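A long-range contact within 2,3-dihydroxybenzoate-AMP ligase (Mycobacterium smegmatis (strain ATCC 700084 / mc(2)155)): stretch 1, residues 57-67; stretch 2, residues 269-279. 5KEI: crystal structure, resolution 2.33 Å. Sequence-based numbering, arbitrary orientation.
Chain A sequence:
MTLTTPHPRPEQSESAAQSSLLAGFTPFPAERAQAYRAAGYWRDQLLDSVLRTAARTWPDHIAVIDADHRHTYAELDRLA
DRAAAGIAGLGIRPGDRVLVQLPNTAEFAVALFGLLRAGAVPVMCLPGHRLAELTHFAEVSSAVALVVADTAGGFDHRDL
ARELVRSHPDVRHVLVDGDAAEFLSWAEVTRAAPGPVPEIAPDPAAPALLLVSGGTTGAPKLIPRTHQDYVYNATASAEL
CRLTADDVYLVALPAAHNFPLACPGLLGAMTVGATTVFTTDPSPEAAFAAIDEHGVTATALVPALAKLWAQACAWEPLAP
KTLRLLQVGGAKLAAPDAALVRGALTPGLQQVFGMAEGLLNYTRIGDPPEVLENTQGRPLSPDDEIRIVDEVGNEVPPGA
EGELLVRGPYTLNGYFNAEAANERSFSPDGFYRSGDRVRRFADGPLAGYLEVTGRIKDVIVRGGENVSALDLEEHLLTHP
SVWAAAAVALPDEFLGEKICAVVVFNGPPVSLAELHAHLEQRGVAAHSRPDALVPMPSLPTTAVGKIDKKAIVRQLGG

Stretch 1 (57-67) TWPDHIAVIDA
Stretch 2 (269-279) AMTVGATTVFT

Stretch 2 opens with the end of a helix that begins earlier in the chain. Ala269 O accepts from Val272 N (3.2 Å) and from Ala274 N (3.1 Å). Trp58 (chi1 m, chi2 -78°) lies against the residues that follow. Its CH2 is 3.6 Å from Val272 C. Gly273 has phi/psi 69/27, and positive phi favours glycine. Its CA sits over the Trp58 six-membered ring, 3.4 Å from CE3, in a CH-pi contact. An ideal CB here would clash, at 2.3 Å from Trp58 CD2. Trp58 also starts a type I turn to His61, whose CD2 is 3.6 Å from Gly273 O.

Strand 275-278 runs parallel to strand 62-65, at 9°. Thr275 (chi1 m) places CG2 3.7 Å from Ile65 CD1. Thr276 pairs with Val64, CA to CA 4.8 Å, with both side chains on one face. Thr276 N donates to Ala63 O (3.0 Å), and Ile65 N donates to Thr276 O (2.7 Å). One water donates to Ala63 O and Ala274 O and accepts from Thr276 OG1, joining the strands.

Val277 (chi1 t) pairs with Ile65 (m, t) on the other face; Val277 CG2 is 4.0 Å from Ile65 CB. Phe278 N donates to Ile65 O (2.8 Å), continuing the parallel ladder. The Phe278 ring (chi1 m, chi2 80°) meets Val64 (m) at its edge, CE1 to CG1 4.0 Å.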

ATOM      1  N   THR A  57       7.133 -27.779  -6.076  1.00 43.88           N
ATOM      2  CA  THR A  57       8.149 -28.110  -5.078  1.00 39.13           C
ATOM      3  C   THR A  57       7.562 -28.788  -3.846  1.00 40.53           C
ATOM      4  O   THR A  57       8.095 -29.779  -3.359  1.00 42.84           O
ATOM      5  CB  THR A  57       8.917 -26.847  -4.609  1.00 40.61           C
ATOM      6  OG1 THR A  57       9.341 -26.075  -5.741  1.00 42.19           O
ATOM      7  CG2 THR A  57      10.131 -27.248  -3.782  1.00 41.99           C
ATOM      8  N   TRP A  58       6.478 -28.225  -3.329  1.00 39.29           N
ATOM      9  CA  TRP A  58       5.850 -28.732  -2.114  1.00 40.08           C
ATOM     10  C   TRP A  58       4.391 -29.040  -2.366  1.00 40.56           C
ATOM     11  O   TRP A  58       3.517 -28.453  -1.713  1.00 40.21           O
ATOM     12  CB  TRP A  58       5.983 -27.724  -0.973  1.00 39.66           C
ATOM     13  CG  TRP A  58       7.387 -27.314  -0.736  1.00 39.32           C
ATOM     14  CD1 TRP A  58       8.340 -28.024  -0.071  1.00 38.78           C
ATOM     15  CD2 TRP A  58       8.013 -26.099  -1.166  1.00 39.77           C
ATOM     16  NE1 TRP A  58       9.527 -27.333  -0.067  1.00 35.14           N
ATOM     17  CE2 TRP A  58       9.354 -26.147  -0.723  1.00 41.92           C
ATOM     18  CE3 TRP A  58       7.573 -24.982  -1.880  1.00 38.07           C
ATOM     19  CZ2 TRP A  58      10.262 -25.108  -0.978  1.00 37.08           C
ATOM     20  CZ3 TRP A  58       8.465 -23.955  -2.119  1.00 36.04           C
ATOM     21  CH2 TRP A  58       9.799 -24.026  -1.674  1.00 38.89           C
ATOM     22  N   PRO A  59       4.125 -29.990  -3.289  1.00 42.52           N
ATOM     23  CA  PRO A  59       2.780 -30.256  -3.809  1.00 38.14           C
ATOM     24  C   PRO A  59       1.784 -30.511  -2.686  1.00 43.36           C
ATOM     25  O   PRO A  59       0.644 -30.047  -2.731  1.00 46.26           O
ATOM     26  CB  PRO A  59       2.967 -31.518  -4.665  1.00 37.44           C
ATOM     27  CG  PRO A  59       4.427 -31.636  -4.893  1.00 41.82           C
ATOM     28  CD  PRO A  59       5.086 -31.030  -3.704  1.00 41.72           C
ATOM     29  N   ASP A  60       2.230 -31.210  -1.653  1.00 43.73           N
ATOM     30  CA  ASP A  60       1.310 -31.720  -0.647  1.00 43.92           C
ATOM     31  C   ASP A  60       1.416 -31.024   0.718  1.00 48.04           C
ATOM     32  O   ASP A  60       0.692 -31.374   1.652  1.00 46.20           O
ATOM     33  CB  ASP A  60       1.532 -33.223  -0.525  1.00 49.30           C
ATOM     34  CG  ASP A  60       1.404 -33.932  -1.881  1.00 52.21           C
ATOM     35  OD1 ASP A  60       0.341 -33.775  -2.527  1.00 58.16           O
ATOM     36  OD2 ASP A  60       2.375 -34.591  -2.326  1.00 49.14           O
ATOM     37  N   HIS A  61       2.300 -30.029   0.824  1.00 46.23           N
ATOM     38  CA  HIS A  61       2.298 -29.122   1.976  1.00 45.07           C
ATOM     39  C   HIS A  61       1.003 -28.301   1.975  1.00 40.37           C
ATOM     40  O   HIS A  61       0.492 -27.929   0.920  1.00 40.89           O
ATOM     41  CB  HIS A  61       3.517 -28.173   1.955  1.00 46.36           C
ATOM     42  CG  HIS A  61       4.811 -28.810   2.383  1.00 52.68           C
ATOM     43  ND1 HIS A  61       5.230 -30.039   1.923  1.00 51.73           N
ATOM     44  CD2 HIS A  61       5.789 -28.360   3.210  1.00 52.98           C
ATOM     45  CE1 HIS A  61       6.407 -30.332   2.461  1.00 49.30           C
ATOM     46  NE2 HIS A  61       6.766 -29.331   3.240  1.00 51.26           N
ATOM     47  N   ILE A  62       0.471 -28.023   3.156  1.00 41.26           N
ATOM     48  CA  ILE A  62      -0.694 -27.163   3.269  1.00 36.57           C
ATOM     49  C   ILE A  62      -0.307 -25.740   2.878  1.00 37.78           C
ATOM     50  O   ILE A  62       0.662 -25.197   3.393  1.00 39.51           O
ATOM     51  CB  ILE A  62      -1.260 -27.177   4.690  1.00 41.23           C
ATOM     52  CG1 ILE A  62      -1.552 -28.612   5.128  1.00 37.84           C
ATOM     53  CG2 ILE A  62      -2.512 -26.339   4.754  1.00 38.04           C
ATOM     54  CD1 ILE A  62      -2.580 -29.296   4.266  1.00 44.27           C
ATOM     55  N   ALA A  63      -1.048 -25.141   1.955  1.00 37.76           N
ATOM     56  CA  ALA A  63      -0.700 -23.813   1.471  1.00 37.29           C
ATOM     57  C   ALA A  63      -1.442 -22.735   2.253  1.00 35.43           C
ATOM     58  O   ALA A  63      -0.831 -21.783   2.735  1.00 33.45           O
ATOM     59  CB  ALA A  63      -0.994 -23.689  -0.022  1.00 34.27           C
ATOM     60  N   VAL A  64      -2.757 -22.894   2.380  1.00 30.18           N
ATOM     61  CA  VAL A  64      -3.594 -21.896   3.018  1.00 30.02           C
ATOM     62  C   VAL A  64      -4.603 -22.577   3.948  1.00 38.85           C
ATOM     63  O   VAL A  64      -5.044 -23.690   3.676  1.00 38.86           O
ATOM     64  CB  VAL A  64      -4.316 -21.041   1.967  1.00 32.50           C
ATOM     65  CG1 VAL A  64      -3.317 -20.158   1.204  1.00 26.87           C
ATOM     66  CG2 VAL A  64      -5.077 -21.933   0.991  1.00 32.41           C
ATOM     67  N   ILE A  65      -4.933 -21.929   5.067  1.00 39.87           N
ATOM     68  CA  ILE A  65      -5.920 -22.459   6.017  1.00 36.66           C
ATOM     69  C   ILE A  65      -6.869 -21.354   6.462  1.00 36.24           C
ATOM     70  O   ILE A  65      -6.444 -20.217   6.636  1.00 38.60           O
ATOM     71  CB  ILE A  65      -5.266 -23.066   7.293  1.00 37.88           C
ATOM     72  CG1 ILE A  65      -4.111 -24.006   6.954  1.00 41.73           C
ATOM     73  CG2 ILE A  65      -6.290 -23.801   8.122  1.00 38.68           C
ATOM     74  CD1 ILE A  65      -3.616 -24.795   8.156  1.00 38.71           C
ATOM     75  N   ASP A  66      -8.152 -21.672   6.620  1.00 41.50           N
ATOM     76  CA  ASP A  66      -9.066 -20.794   7.354  1.00 43.79           C
ATOM     77  C   ASP A  66      -9.964 -21.675   8.209  1.00 45.37           C
ATOM     78  O   ASP A  66      -9.754 -22.888   8.275  1.00 50.81           O
ATOM     79  CB  ASP A  66      -9.885 -19.858   6.434  1.00 36.53           C
ATOM     80  CG  ASP A  66     -10.756 -20.598   5.407  1.00 46.06           C
ATOM     81  OD1 ASP A  66     -11.278 -21.692   5.700  1.00 48.72           O
ATOM     82  OD2 ASP A  66     -10.942 -20.055   4.290  1.00 43.75           O
ATOM     83  N   ALA A  67     -10.949 -21.060   8.851  1.00 48.43           N
ATOM     84  CA  ALA A  67     -11.805 -21.727   9.826  1.00 52.74           C
ATOM     85  C   ALA A  67     -12.423 -23.025   9.307  1.00 53.42           C
ATOM     86  O   ALA A  67     -12.488 -24.028  10.027  1.00 56.35           O
ATOM     87  CB  ALA A  67     -12.903 -20.775  10.274  1.00 47.93           C
ATOM     88  N   ALA A 269       5.565 -16.186   2.372  1.00 24.13           N
ATOM     89  CA  ALA A 269       5.322 -17.518   2.905  1.00 27.67           C
ATOM     90  C   ALA A 269       5.244 -18.546   1.762  1.00 32.59           C
ATOM     91  O   ALA A 269       5.799 -19.632   1.875  1.00 34.56           O
ATOM     92  CB  ALA A 269       4.046 -17.537   3.744  1.00 25.24           C
ATOM     93  N   MET A 270       4.596 -18.193   0.649  1.00 30.09           N
ATOM     94  CA  MET A 270       4.438 -19.143  -0.446  1.00 29.31           C
ATOM     95  C   MET A 270       5.747 -19.385  -1.199  1.00 30.64           C
ATOM     96  O   MET A 270       5.916 -20.427  -1.814  1.00 30.14           O
ATOM     97  CB  MET A 270       3.351 -18.680  -1.417  1.00 29.35           C
ATOM     98  CG  MET A 270       1.927 -18.969  -0.949  1.00 27.47           C
ATOM     99  SD  MET A 270       0.691 -18.308  -2.094  1.00 39.46           S
ATOM    100  CE  MET A 270       0.815 -19.446  -3.450  1.00 33.20           C
ATOM    101  N   THR A 271       6.678 -18.441  -1.150  1.00 28.07           N
ATOM    102  CA  THR A 271       7.956 -18.666  -1.807  1.00 29.59           C
ATOM    103  C   THR A 271       8.804 -19.731  -1.110  1.00 31.83           C
ATOM    104  O   THR A 271       9.733 -20.264  -1.729  1.00 31.41           O
ATOM    105  CB  THR A 271       8.803 -17.382  -1.901  1.00 33.20           C
ATOM    106  OG1 THR A 271       9.048 -16.881  -0.584  1.00 27.35           O
ATOM    107  CG2 THR A 271       8.112 -16.320  -2.750  1.00 29.80           C
ATOM    108  N   VAL A 272       8.515 -20.034   0.161  1.00 32.30           N
ATOM    109  CA  VAL A 272       9.267 -21.084   0.879  1.00 31.04           C
ATOM    110  C   VAL A 272       8.441 -22.333   1.212  1.00 34.64           C
ATOM    111  O   VAL A 272       8.897 -23.201   1.962  1.00 34.29           O
ATOM    112  CB  VAL A 272       9.876 -20.585   2.228  1.00 29.59           C
ATOM    113  CG1 VAL A 272      10.954 -19.505   2.007  1.00 24.59           C
ATOM    114  CG2 VAL A 272       8.774 -20.145   3.201  1.00 32.27           C
ATOM    115  N   GLY A 273       7.226 -22.423   0.678  1.00 34.56           N
ATOM    116  CA  GLY A 273       6.381 -23.575   0.951  1.00 37.09           C
ATOM    117  C   GLY A 273       5.876 -23.670   2.382  1.00 37.54           C
ATOM    118  O   GLY A 273       5.570 -24.758   2.868  1.00 34.64           O
ATOM    119  N   ALA A 274       5.769 -22.520   3.045  1.00 35.95           N
ATOM    120  CA  ALA A 274       5.195 -22.447   4.387  1.00 34.87           C
ATOM    121  C   ALA A 274       3.669 -22.410   4.363  1.00 36.03           C
ATOM    122  O   ALA A 274       3.058 -22.172   3.322  1.00 37.78           O
ATOM    123  CB  ALA A 274       5.732 -21.226   5.122  1.00 36.76           C
ATOM    124  N   THR A 275       3.053 -22.641   5.519  1.00 36.20           N
ATOM    125  CA  THR A 275       1.595 -22.586   5.629  1.00 34.98           C
ATOM    126  C   THR A 275       1.129 -21.174   6.005  1.00 35.06           C
ATOM    127  O   THR A 275       1.749 -20.498   6.832  1.00 33.56           O
ATOM    128  CB  THR A 275       1.075 -23.597   6.682  1.00 34.42           C
ATOM    129  OG1 THR A 275       1.598 -24.903   6.398  1.00 38.93           O
ATOM    130  CG2 THR A 275      -0.456 -23.640   6.709  1.00 32.17           C
ATOM    131  N   THR A 276       0.034 -20.728   5.399  1.00 34.10           N
ATOM    132  CA  THR A 276      -0.574 -19.459   5.769  1.00 28.19           C
ATOM    133  C   THR A 276      -1.978 -19.691   6.326  1.00 33.14           C
ATOM    134  O   THR A 276      -2.780 -20.422   5.736  1.00 37.66           O
ATOM    135  CB  THR A 276      -0.632 -18.499   4.560  1.00 32.88           C
ATOM    136  OG1 THR A 276       0.700 -18.070   4.229  1.00 30.10           O
ATOM    137  CG2 THR A 276      -1.496 -17.292   4.871  1.00 26.69           C
ATOM    138  N   VAL A 277      -2.265 -19.072   7.467  1.00 32.30           N
ATOM    139  CA  VAL A 277      -3.563 -19.177   8.133  1.00 31.33           C
ATOM    140  C   VAL A 277      -4.299 -17.846   8.159  1.00 31.49           C
ATOM    141  O   VAL A 277      -3.799 -16.893   8.732  1.00 34.57           O
ATOM    142  CB  VAL A 277      -3.417 -19.643   9.591  1.00 34.08           C
ATOM    143  CG1 VAL A 277      -4.770 -19.647  10.253  1.00 30.14           C
ATOM    144  CG2 VAL A 277      -2.736 -21.025   9.667  1.00 31.65           C
ATOM    145  N   PHE A 278      -5.486 -17.783   7.556  1.00 34.38           N
ATOM    146  CA  PHE A 278      -6.321 -16.576   7.574  1.00 31.19           C
ATOM    147  C   PHE A 278      -7.238 -16.560   8.802  1.00 37.75           C
ATOM    148  O   PHE A 278      -7.748 -17.605   9.210  1.00 39.30           O
ATOM    149  CB  PHE A 278      -7.177 -16.482   6.303  1.00 34.52           C
ATOM    150  CG  PHE A 278      -6.381 -16.308   5.039  1.00 32.17           C
ATOM    151  CD1 PHE A 278      -5.773 -17.388   4.437  1.00 29.89           C
ATOM    152  CD2 PHE A 278      -6.243 -15.062   4.461  1.00 33.58           C
ATOM    153  CE1 PHE A 278      -5.037 -17.228   3.291  1.00 32.07           C
ATOM    154  CE2 PHE A 278      -5.506 -14.898   3.300  1.00 33.81           C
ATOM    155  CZ  PHE A 278      -4.906 -15.979   2.718  1.00 28.91           C
ATOM    156  N   THR A 279      -7.449 -15.382   9.389  1.00 31.05           N
ATOM    157  CA  THR A 279      -8.416 -15.250  10.477  1.00 33.89           C
ATOM    158  C   THR A 279      -9.231 -13.979  10.344  1.00 37.68           C
ATOM    159  O   THR A 279      -8.748 -12.948   9.884  1.00 36.33           O
ATOM    160  CB  THR A 279      -7.759 -15.257  11.899  1.00 40.24           C
ATOM    161  OG1 THR A 279      -8.781 -15.058  12.889  1.00 41.27           O
ATOM    162  CG2 THR A 279      -6.683 -14.154  12.055  1.00 28.68           C
TER
HETATM  163  O   HOH W   1       1.251 -20.132   2.203  1.00 26.77           O